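Local atomic coordinates of glutathione transferase (Leptospira interrogans serovar Lai, PDB entry 3UBK), a protein that probably binds glutathione and transfers it to substrates, as glutathione transferases generally do. Residues I4-A9 / N13-V18; P52-D57 / L68-T73; H161-D166 / L200-K205; S96-T101 / K134-V139. All coordinates share one frame; numbering follows the deposited sequence.

Interaction 1 (I4-A9 / N13-V18); sequences IKLHGA and NYVNKV
Leu6 is the first residue of strand 4-7 to reach the helix that follows it, and it does so with both arms of its fork. With CG anti to the backbone N (chi1 -178°), CD1 lies 3.7 Å from Val18 CG1 while CD2 lies 4.1 Å from Val15 CG1, so one leucine spans two residues a helical turn apart. His7 turns its CB away from the helix, and NE2 hydrogen-bonds Glu55 OE1 on the neighbouring strand. At Gly8 the strand has ended, and the CA of Gly8 is 6.0 Å from the CA of Val15. With phi at 142° and no side chain between, Val15 CG2 sits 3.8 Å from Gly8 CA. Gly8 O lies 3.7 Å from Val15 CG1 and accepts a hydrogen bond from Gln31 NE2. The carbonyl oxygen of Ala9 sits over the whole isopropyl group of Val15, 3.5 Å from CB and about as near both methyls. This is the first turn from strand to helix in the beta-alpha-beta unit of the thioredoxin-like N-terminal domain, and the glutathione-binding residues Ile51 and Ser64 lie beside Gly8 and Val18. No hydrogen bond crosses between the segments; the direct contact is van der Waals, a valine against two backbone carbonyls and a leucine fork.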
# COMPACT_ATOMS: atom_id res chain seq x y z
N ILE A 4 0.89 21.85 10.67
CA ILE A 4 1.35 20.57 10.18
C ILE A 4 2.82 20.33 10.51
O ILE A 4 3.68 21.14 10.16
CB ILE A 4 1.17 20.46 8.66
CG1 ILE A 4 -0.32 20.59 8.31
CG2 ILE A 4 1.74 19.14 8.15
CD1 ILE A 4 -0.57 20.90 6.86
N LYS A 5 3.11 19.24 11.20
CA LYS A 5 4.49 18.85 11.42
C LYS A 5 4.75 17.53 10.71
O LYS A 5 4.01 16.57 10.90
CB LYS A 5 4.77 18.72 12.92
CG LYS A 5 4.89 20.06 13.63
CD LYS A 5 4.98 19.90 15.14
CE LYS A 5 4.78 21.24 15.84
NZ LYS A 5 4.76 21.09 17.32
N LEU A 6 5.79 17.49 9.89
CA LEU A 6 6.21 16.28 9.21
C LEU A 6 7.52 15.76 9.82
O LEU A 6 8.57 16.38 9.65
CB LEU A 6 6.43 16.58 7.72
CG LEU A 6 6.83 15.42 6.80
CD1 LEU A 6 5.73 14.36 6.79
CD2 LEU A 6 7.11 15.94 5.40
N HIS A 7 7.44 14.63 10.51
CA HIS A 7 8.62 14.03 11.13
C HIS A 7 9.28 13.09 10.15
O HIS A 7 8.65 12.16 9.64
CB HIS A 7 8.24 13.25 12.40
CG HIS A 7 7.50 14.07 13.41
ND1 HIS A 7 8.08 14.52 14.57
CD2 HIS A 7 6.22 14.53 13.43
CE1 HIS A 7 7.19 15.22 15.26
NE2 HIS A 7 6.06 15.23 14.59
N GLY A 8 10.56 13.34 9.87
CA GLY A 8 11.33 12.49 8.98
C GLY A 8 12.28 13.31 8.10
O GLY A 8 11.96 14.43 7.71
N ALA A 9 13.43 12.73 7.78
CA ALA A 9 14.49 13.44 7.06
C ALA A 9 14.30 13.40 5.54
O ALA A 9 13.64 12.50 5.01
CB ALA A 9 15.86 12.89 7.45
N ASN A 13 12.61 8.58 0.72
CA ASN A 13 11.67 8.79 -0.38
C ASN A 13 10.19 8.83 0.05
O ASN A 13 9.36 9.48 -0.60
CB ASN A 13 11.91 7.82 -1.54
CG ASN A 13 12.17 6.39 -1.09
OD1 ASN A 13 11.83 5.45 -1.80
ND2 ASN A 13 12.77 6.23 0.09
N TYR A 14 9.85 8.14 1.14
CA TYR A 14 8.49 8.19 1.68
C TYR A 14 8.18 9.54 2.32
O TYR A 14 7.06 10.04 2.22
CB TYR A 14 8.24 7.03 2.65
CG TYR A 14 8.25 5.72 1.90
CD1 TYR A 14 9.42 4.99 1.75
CD2 TYR A 14 7.10 5.26 1.26
CE1 TYR A 14 9.44 3.80 1.02
CE2 TYR A 14 7.11 4.07 0.54
CZ TYR A 14 8.29 3.35 0.42
OH TYR A 14 8.32 2.18 -0.31
N VAL A 15 9.17 10.14 2.98
CA VAL A 15 9.03 11.51 3.48
C VAL A 15 8.82 12.43 2.29
O VAL A 15 7.91 13.28 2.27
CB VAL A 15 10.28 11.93 4.31
CG1 VAL A 15 10.25 13.43 4.63
CG2 VAL A 15 10.37 11.11 5.59
N ASN A 16 9.65 12.25 1.27
CA ASN A 16 9.59 13.13 0.12
C ASN A 16 8.29 13.00 -0.65
O ASN A 16 7.78 14.00 -1.15
CB ASN A 16 10.81 12.92 -0.79
CG ASN A 16 12.07 13.45 -0.16
OD1 ASN A 16 12.00 14.27 0.75
ND2 ASN A 16 13.21 12.98 -0.61
N LYS A 17 7.77 11.78 -0.76
CA LYS A 17 6.44 11.57 -1.32
C LYS A 17 5.40 12.50 -0.65
O LYS A 17 4.62 13.17 -1.32
CB LYS A 17 6.05 10.10 -1.16
CG LYS A 17 4.59 9.75 -1.46
CD LYS A 17 4.35 8.30 -0.98
CE LYS A 17 2.93 7.83 -1.13
NZ LYS A 17 2.79 6.53 -0.36
N VAL A 18 5.39 12.52 0.67
CA VAL A 18 4.44 13.35 1.42
C VAL A 18 4.73 14.85 1.22
O VAL A 18 3.82 15.68 1.01
CB VAL A 18 4.44 13.01 2.93
CG1 VAL A 18 3.66 14.05 3.73
CG2 VAL A 18 3.88 11.59 3.18

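Interaction 2 (P52-D57 / L68-T73); sequences PVLEMD and LEFLDT
Leu54 reaches from strand 53-56 to two consecutive residues of helix 64-74, Phe70 and Leu71. Its CB points at the helix, and CG, anti to the backbone N (chi1 -176°), carries the chain onward to the branch point. There the two methyls part company. CD1 turns back to the neighbouring strand and packs on Ile4 CG2, whereas CD2 goes forward to the helix. That single methyl lies 3.9 Å from Phe70 CD2, approaching the ring obliquely, and 4.0 Å from Leu71 CD2, so it rests between an aromatic and an aliphatic side chain.

Strand and helix run in roughly the same direction, 33° apart, with their axes 10.8 Å from each other at closest approach. In the thioredoxin-like N-terminal domain of glutathione transferases this is how a helix covers one face of the sheet, and Leu54 and Met56, two apart on the strand, both point to that face. Met56 makes a Met-aromatic contact: its SD lies in the plane of the Phe70 ring, at the edge, 3.8 Å from CE2. A bend at chi3 (61°) turns the terminal methyl of Met56 aside beyond the sulfur.

Phe70 is also part of the subunit interface, where its ring meets that of Trp87 of the second subunit, which touches Met56 too. Farther along the helix, Thr73 OG1 donates to Glu69 O at 2.9 Å, and the same oxygen accepts Thr73 N from the opposite face of its carbonyl plane.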
# COMPACT_ATOMS: atom_id res chain seq x y z
N PRO A 52 7.70 8.68 7.10
CA PRO A 52 7.27 9.88 7.83
C PRO A 52 6.13 9.64 8.82
O PRO A 52 5.38 8.66 8.70
CB PRO A 52 6.74 10.79 6.70
CG PRO A 52 6.17 9.82 5.73
CD PRO A 52 7.18 8.69 5.72
N VAL A 53 6.03 10.55 9.78
CA VAL A 53 4.85 10.64 10.62
C VAL A 53 4.32 12.06 10.47
O VAL A 53 5.10 13.02 10.54
CB VAL A 53 5.17 10.41 12.11
CG1 VAL A 53 3.89 10.37 12.93
CG2 VAL A 53 5.96 9.12 12.30
N LEU A 54 3.02 12.21 10.25
CA LEU A 54 2.39 13.52 10.23
C LEU A 54 1.79 13.82 11.59
O LEU A 54 1.08 12.99 12.17
CB LEU A 54 1.29 13.60 9.17
CG LEU A 54 0.62 14.96 8.97
CD1 LEU A 54 1.41 15.79 7.96
CD2 LEU A 54 -0.81 14.78 8.49
N GLU A 55 2.08 15.01 12.11
CA GLU A 55 1.47 15.44 13.36
C GLU A 55 0.59 16.66 13.12
O GLU A 55 1.02 17.64 12.52
CB GLU A 55 2.55 15.76 14.40
CG GLU A 55 2.01 16.33 15.70
CD GLU A 55 3.11 16.71 16.69
OE1 GLU A 55 4.29 16.52 16.36
OE2 GLU A 55 2.80 17.21 17.79
N MET A 56 -0.66 16.56 13.56
CA MET A 56 -1.58 17.71 13.62
C MET A 56 -2.40 17.59 14.90
O MET A 56 -2.76 16.49 15.30
CB MET A 56 -2.57 17.69 12.46
CG MET A 56 -2.03 18.15 11.13
SD MET A 56 -3.39 18.32 9.96
CE MET A 56 -4.41 19.56 10.73
N ASP A 57 -2.71 18.72 15.52
CA ASP A 57 -3.56 18.72 16.71
C ASP A 57 -3.23 17.56 17.67
O ASP A 57 -4.12 16.83 18.08
CB ASP A 57 -5.04 18.64 16.31
N LEU A 68 -1.18 11.12 2.95
CA LEU A 68 -1.59 11.88 1.77
C LEU A 68 -3.10 11.79 1.48
O LEU A 68 -3.69 12.75 1.01
CB LEU A 68 -0.76 11.51 0.54
CG LEU A 68 0.64 12.15 0.58
CD1 LEU A 68 1.47 11.66 -0.58
CD2 LEU A 68 0.58 13.68 0.57
N GLU A 69 -3.72 10.65 1.78
CA GLU A 69 -5.18 10.53 1.62
C GLU A 69 -5.87 11.45 2.62
O GLU A 69 -6.88 12.08 2.33
CB GLU A 69 -5.62 9.08 1.83
CG GLU A 69 -5.08 8.12 0.77
CD GLU A 69 -6.02 7.92 -0.41
OE1 GLU A 69 -7.08 8.58 -0.49
OE2 GLU A 69 -5.70 7.07 -1.27
N PHE A 70 -5.29 11.53 3.81
CA PHE A 70 -5.84 12.39 4.87
C PHE A 70 -5.72 13.88 4.49
O PHE A 70 -6.71 14.63 4.55
CB PHE A 70 -5.10 12.09 6.18
CG PHE A 70 -5.38 13.08 7.28
CD1 PHE A 70 -6.48 12.92 8.12
CD2 PHE A 70 -4.54 14.17 7.47
CE1 PHE A 70 -6.74 13.85 9.15
CE2 PHE A 70 -4.78 15.10 8.50
CZ PHE A 70 -5.89 14.93 9.34
N LEU A 71 -4.52 14.30 4.11
CA LEU A 71 -4.29 15.69 3.74
C LEU A 71 -5.18 16.10 2.57
O LEU A 71 -5.70 17.21 2.55
CB LEU A 71 -2.82 15.95 3.38
CG LEU A 71 -1.87 15.93 4.57
CD1 LEU A 71 -0.43 16.05 4.09
CD2 LEU A 71 -2.23 17.06 5.55
N ASP A 72 -5.38 15.20 1.61
CA ASP A 72 -6.23 15.51 0.47
C ASP A 72 -7.70 15.63 0.87
O ASP A 72 -8.44 16.37 0.24
CB ASP A 72 -6.09 14.46 -0.64
CG ASP A 72 -6.52 14.99 -1.99
OD1 ASP A 72 -6.03 16.08 -2.39
OD2 ASP A 72 -7.33 14.33 -2.68
N THR A 73 -8.11 14.91 1.91
CA THR A 73 -9.48 14.98 2.39
C THR A 73 -9.71 16.30 3.14
O THR A 73 -10.65 17.05 2.84
CB THR A 73 -9.79 13.80 3.32
OG1 THR A 73 -9.72 12.58 2.57
CG2 THR A 73 -11.19 13.94 3.95

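Interaction 3 (H161-D166 / L200-K205); sequences HLSVLD and LVEKDK
The segments 161-166 and 200-205, on helices 153-169 and 196-213, run at 46° to each other with their axes 12.5 Å apart at closest approach, a separation here spanned mainly by the long side chain of Lys205. The CG of Lys205 starts anti to the backbone N, and a bend farther out at chi3 (62°) places NZ between the helices, near Val164 and Ser163 and still within bonding distance of Glu202. NZ ends 3.8 Å from Val164 CG2 and 3.4 Å from Ser163 OG. On its own helix NZ forms a salt bridge with Glu202 OE2 at 2.9 Å, meeting the carboxylate oxygen on its syn lone pair. Glu202 turns its chain at chi2 (-63°) to bring this oxygen inward, within 4.0 Å of Ser163 OG. The serine hydroxyl is held mainly by its own helix, hydrogen-bonding the backbone O of Phe159, so the ion pair lies against a group already engaged. Pairing the charge of Lys205 with Glu202 probably lowers the cost of burying the amino group between the helices. Both segments belong to the helical C-terminal domain. Helix 185-193 adds Phe189 against Ser163 and Lys193 against Glu202, while helix 13-25 of the N-terminal domain also touches the second segment, setting Asn16 against Lys205 and Leu20 and Leu23 against Val201.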
# COMPACT_ATOMS: atom_id res chain seq x y z
N HIS A 161 9.86 8.32 -5.62
CA HIS A 161 10.46 6.98 -5.69
C HIS A 161 11.33 6.76 -6.93
O HIS A 161 12.41 6.18 -6.84
CB HIS A 161 9.37 5.90 -5.65
CG HIS A 161 8.62 5.85 -4.36
ND1 HIS A 161 9.24 5.75 -3.13
CD2 HIS A 161 7.29 5.86 -4.10
CE1 HIS A 161 8.33 5.71 -2.18
NE2 HIS A 161 7.14 5.77 -2.73
N LEU A 162 10.86 7.22 -8.07
CA LEU A 162 11.57 6.94 -9.32
C LEU A 162 12.86 7.73 -9.43
O LEU A 162 13.81 7.27 -10.06
CB LEU A 162 10.67 7.23 -10.52
CG LEU A 162 9.44 6.32 -10.63
CD1 LEU A 162 8.63 6.70 -11.85
CD2 LEU A 162 9.81 4.83 -10.65
N SER A 163 12.91 8.91 -8.84
CA SER A 163 14.12 9.69 -8.88
C SER A 163 15.19 8.94 -8.09
O SER A 163 16.34 8.87 -8.51
CB SER A 163 13.89 11.09 -8.32
OG SER A 163 13.54 11.01 -6.95
N VAL A 164 14.80 8.38 -6.96
CA VAL A 164 15.71 7.62 -6.10
C VAL A 164 16.12 6.31 -6.77
O VAL A 164 17.29 5.90 -6.71
CB VAL A 164 15.08 7.31 -4.73
CG1 VAL A 164 15.78 6.13 -4.08
CG2 VAL A 164 15.12 8.54 -3.83
N LEU A 165 15.15 5.65 -7.40
CA LEU A 165 15.40 4.39 -8.10
C LEU A 165 16.38 4.61 -9.24
O LEU A 165 17.28 3.81 -9.45
CB LEU A 165 14.10 3.80 -8.62
CG LEU A 165 13.29 2.96 -7.62
CD1 LEU A 165 13.42 3.52 -6.21
CD2 LEU A 165 11.83 2.88 -8.04
N ASP A 166 16.19 5.70 -9.96
CA ASP A 166 17.05 6.05 -11.08
C ASP A 166 18.52 6.18 -10.64
O ASP A 166 19.38 5.43 -11.12
CB ASP A 166 16.58 7.35 -11.73
CG ASP A 166 17.56 7.88 -12.74
OD1 ASP A 166 18.71 7.40 -12.75
OD2 ASP A 166 17.18 8.78 -13.53
N LEU A 200 12.42 21.98 -4.79
CA LEU A 200 12.75 22.16 -3.37
C LEU A 200 12.99 20.81 -2.68
O LEU A 200 13.93 20.64 -1.88
CB LEU A 200 11.63 22.93 -2.66
CG LEU A 200 11.87 23.23 -1.18
CD1 LEU A 200 13.09 24.14 -1.02
CD2 LEU A 200 10.64 23.88 -0.54
N VAL A 201 12.15 19.83 -2.99
CA VAL A 201 12.34 18.48 -2.44
C VAL A 201 13.73 17.92 -2.82
O VAL A 201 14.45 17.40 -1.96
CB VAL A 201 11.21 17.53 -2.89
CG1 VAL A 201 11.60 16.08 -2.66
CG2 VAL A 201 9.91 17.89 -2.15
N GLU A 202 14.09 18.04 -4.09
CA GLU A 202 15.42 17.63 -4.56
C GLU A 202 16.53 18.41 -3.86
O GLU A 202 17.56 17.85 -3.47
CB GLU A 202 15.54 17.85 -6.07
CG GLU A 202 14.80 16.83 -6.89
CD GLU A 202 15.37 15.43 -6.68
OE1 GLU A 202 16.37 15.09 -7.35
OE2 GLU A 202 14.81 14.68 -5.86
N LYS A 203 16.31 19.71 -3.69
CA LYS A 203 17.28 20.56 -3.01
C LYS A 203 17.50 20.17 -1.54
O LYS A 203 18.64 20.03 -1.10
CB LYS A 203 16.88 22.03 -3.13
CG LYS A 203 17.68 22.96 -2.23
CD LYS A 203 19.17 22.87 -2.52
CE LYS A 203 19.47 22.96 -4.00
NZ LYS A 203 20.94 23.01 -4.24
N ASP A 204 16.41 20.00 -0.79
CA ASP A 204 16.54 19.59 0.62
C ASP A 204 17.24 18.23 0.74
O ASP A 204 18.00 17.99 1.68
CB ASP A 204 15.17 19.54 1.30
CG ASP A 204 14.66 20.92 1.70
OD1 ASP A 204 15.45 21.88 1.75
OD2 ASP A 204 13.45 21.04 1.98
N LYS A 205 16.97 17.35 -0.21
CA LYS A 205 17.58 16.03 -0.24
C LYS A 205 19.09 16.19 -0.45
O LYS A 205 19.89 15.58 0.25
CB LYS A 205 16.97 15.17 -1.36
CG LYS A 205 17.56 13.76 -1.45
CD LYS A 205 16.65 12.78 -2.23
CE LYS A 205 16.44 13.21 -3.68
NZ LYS A 205 15.51 12.29 -4.45

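Interaction 4 (S96-T101 / K134-V139); sequences STIIET and KALQRV
Ile98 and Leu136 form the centre of an apolar contact between two helices that run nearly antiparallel, at 161°, with axes 10.0 Å apart. The aliphatic contacts come in two sets. Around Leu136, Ile98 CG2 rests 4.0 Å from CB, at the root of the leucine, whereas Ile99 CG1 lies across the fork, 4.0 Å from CD2 and equally near CD1. Leu136 holds CG anti to the backbone N (chi1 -175°), which carries this fork to helix 86-111, where CD1 is also 4.2 Å from Ile98 CG2. The second set lies one turn on, where Ile98 CD1 meets Val139 CG2 at 4.0 Å. Ile98 thus uses its two branches on different partners: the short CG2 arm on Leu136, the longer CD1 arm on Val139.

Backbone proximity is the other element. The CA atoms of Ile98 and Leu136 are 6.6 Å apart. Separately, helix 86-111 has a wider, pi-type turn at 98-101, where Ile98 and Ile99 sit.

The polar bonds of these segments go to other partners. Ser96 OG hydrogen-bonds Ser157 OG of helix 153-169, and Arg138 forms a salt bridge with Glu40 of the second subunit, which also packs Phe62 on Ile98 and Met48 on Ala135. These helices belong to the bundle of the C-terminal domain. With no hydrogen bond or ion pair between the two segments, the direct contact is made by methyl and methylene groups, while polar groups serve another helix and the dimer.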
# COMPACT_ATOMS: atom_id res chain seq x y z
N SER A 96 0.46 4.56 -8.32
CA SER A 96 1.24 4.73 -7.09
C SER A 96 1.60 3.41 -6.44
O SER A 96 2.72 3.24 -5.94
CB SER A 96 0.48 5.61 -6.09
OG SER A 96 1.14 5.60 -4.84
N THR A 97 0.66 2.46 -6.42
CA THR A 97 0.93 1.14 -5.88
C THR A 97 2.01 0.40 -6.65
O THR A 97 2.92 -0.18 -6.06
CB THR A 97 -0.36 0.28 -5.82
OG1 THR A 97 -1.26 0.88 -4.88
CG2 THR A 97 -0.05 -1.13 -5.37
N ILE A 98 1.90 0.41 -7.98
CA ILE A 98 2.92 -0.25 -8.80
C ILE A 98 4.30 0.32 -8.51
O ILE A 98 5.26 -0.42 -8.30
CB ILE A 98 2.62 -0.11 -10.30
CG1 ILE A 98 1.39 -0.93 -10.68
CG2 ILE A 98 3.84 -0.53 -11.13
CD1 ILE A 98 0.75 -0.48 -12.00
N ILE A 99 4.40 1.65 -8.49
CA ILE A 99 5.69 2.28 -8.21
C ILE A 99 6.25 1.89 -6.85
O ILE A 99 7.43 1.58 -6.73
CB ILE A 99 5.64 3.82 -8.32
CG1 ILE A 99 5.43 4.22 -9.77
CG2 ILE A 99 6.92 4.42 -7.73
CD1 ILE A 99 4.99 5.66 -9.98
N GLU A 100 5.41 1.90 -5.82
CA GLU A 100 5.91 1.61 -4.48
C GLU A 100 6.13 0.13 -4.19
O GLU A 100 7.16 -0.25 -3.63
CB GLU A 100 4.96 2.17 -3.41
CG GLU A 100 5.10 3.64 -3.19
CD GLU A 100 4.32 4.11 -2.00
OE1 GLU A 100 3.56 3.32 -1.41
OE2 GLU A 100 4.47 5.28 -1.64
N THR A 101 5.16 -0.69 -4.56
CA THR A 101 5.17 -2.10 -4.16
C THR A 101 5.97 -2.99 -5.09
O THR A 101 6.65 -3.91 -4.64
CB THR A 101 3.73 -2.65 -4.00
OG1 THR A 101 3.02 -1.81 -3.09
CG2 THR A 101 3.76 -4.07 -3.43
N LYS A 134 7.43 -2.53 -17.28
CA LYS A 134 6.55 -2.84 -18.40
C LYS A 134 5.08 -2.78 -17.98
O LYS A 134 4.21 -2.42 -18.77
CB LYS A 134 6.89 -4.21 -19.00
CG LYS A 134 8.34 -4.35 -19.42
CD LYS A 134 8.59 -5.62 -20.21
CE LYS A 134 10.05 -5.73 -20.64
NZ LYS A 134 10.30 -6.93 -21.48
N ALA A 135 4.80 -3.16 -16.74
CA ALA A 135 3.45 -3.00 -16.19
C ALA A 135 3.13 -1.52 -16.07
O ALA A 135 2.10 -1.06 -16.57
CB ALA A 135 3.35 -3.68 -14.83
N LEU A 136 4.01 -0.78 -15.41
CA LEU A 136 3.86 0.68 -15.25
C LEU A 136 3.64 1.36 -16.59
O LEU A 136 2.73 2.17 -16.74
CB LEU A 136 5.08 1.27 -14.53
CG LEU A 136 5.03 2.77 -14.18
CD1 LEU A 136 3.85 3.07 -13.27
CD2 LEU A 136 6.34 3.21 -13.53
N GLN A 137 4.46 1.02 -17.57
CA GLN A 137 4.33 1.60 -18.91
C GLN A 137 2.88 1.54 -19.40
O GLN A 137 2.43 2.41 -20.14
CB GLN A 137 5.27 0.89 -19.90
CG GLN A 137 5.36 1.55 -21.27
CD GLN A 137 6.06 2.89 -21.21
OE1 GLN A 137 7.22 2.99 -20.82
NE2 GLN A 137 5.35 3.95 -21.60
N ARG A 138 2.14 0.52 -18.98
CA ARG A 138 0.78 0.35 -19.46
C ARG A 138 -0.22 1.39 -18.94
O ARG A 138 -1.22 1.68 -19.60
CB ARG A 138 0.27 -1.06 -19.14
CG ARG A 138 0.97 -2.19 -19.91
CD ARG A 138 0.28 -3.55 -19.64
NE ARG A 138 1.19 -4.67 -19.88
CZ ARG A 138 1.11 -5.49 -20.92
NH1 ARG A 138 0.14 -5.34 -21.82
NH2 ARG A 138 1.98 -6.48 -21.06
N VAL A 139 0.02 1.95 -17.75
CA VAL A 139 -0.97 2.86 -17.15
C VAL A 139 -0.57 4.34 -17.11
O VAL A 139 -1.42 5.21 -16.88
CB VAL A 139 -1.41 2.41 -15.72
CG1 VAL A 139 -2.40 1.24 -15.77
CG2 VAL A 139 -0.22 2.06 -14.87

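The four contacts illustrate how a two-domain fold is knitted together. Along the chain they follow in the order 1, 2, 4, 3. Interactions 1 and 2 lie in the N-terminal domain, with centres about 10 Å apart, and share one sheet through the neighbouring strands 4-7 and 53-56. Interactions 3 and 4 belong to the C-terminal helices, with centres about 18 Å apart. Helix 13-25 of interaction 1 ties the domains: Lys17 NZ makes a salt bridge with Glu100 OE2 in interaction 4, and Glu100 OE2 also hydrogen-bonds His161 NE2 of interaction 3. Interactions 2 and 4 do not touch each other, yet both reach the second subunit, so these two contacts lie at the subunit interface as well as in the core.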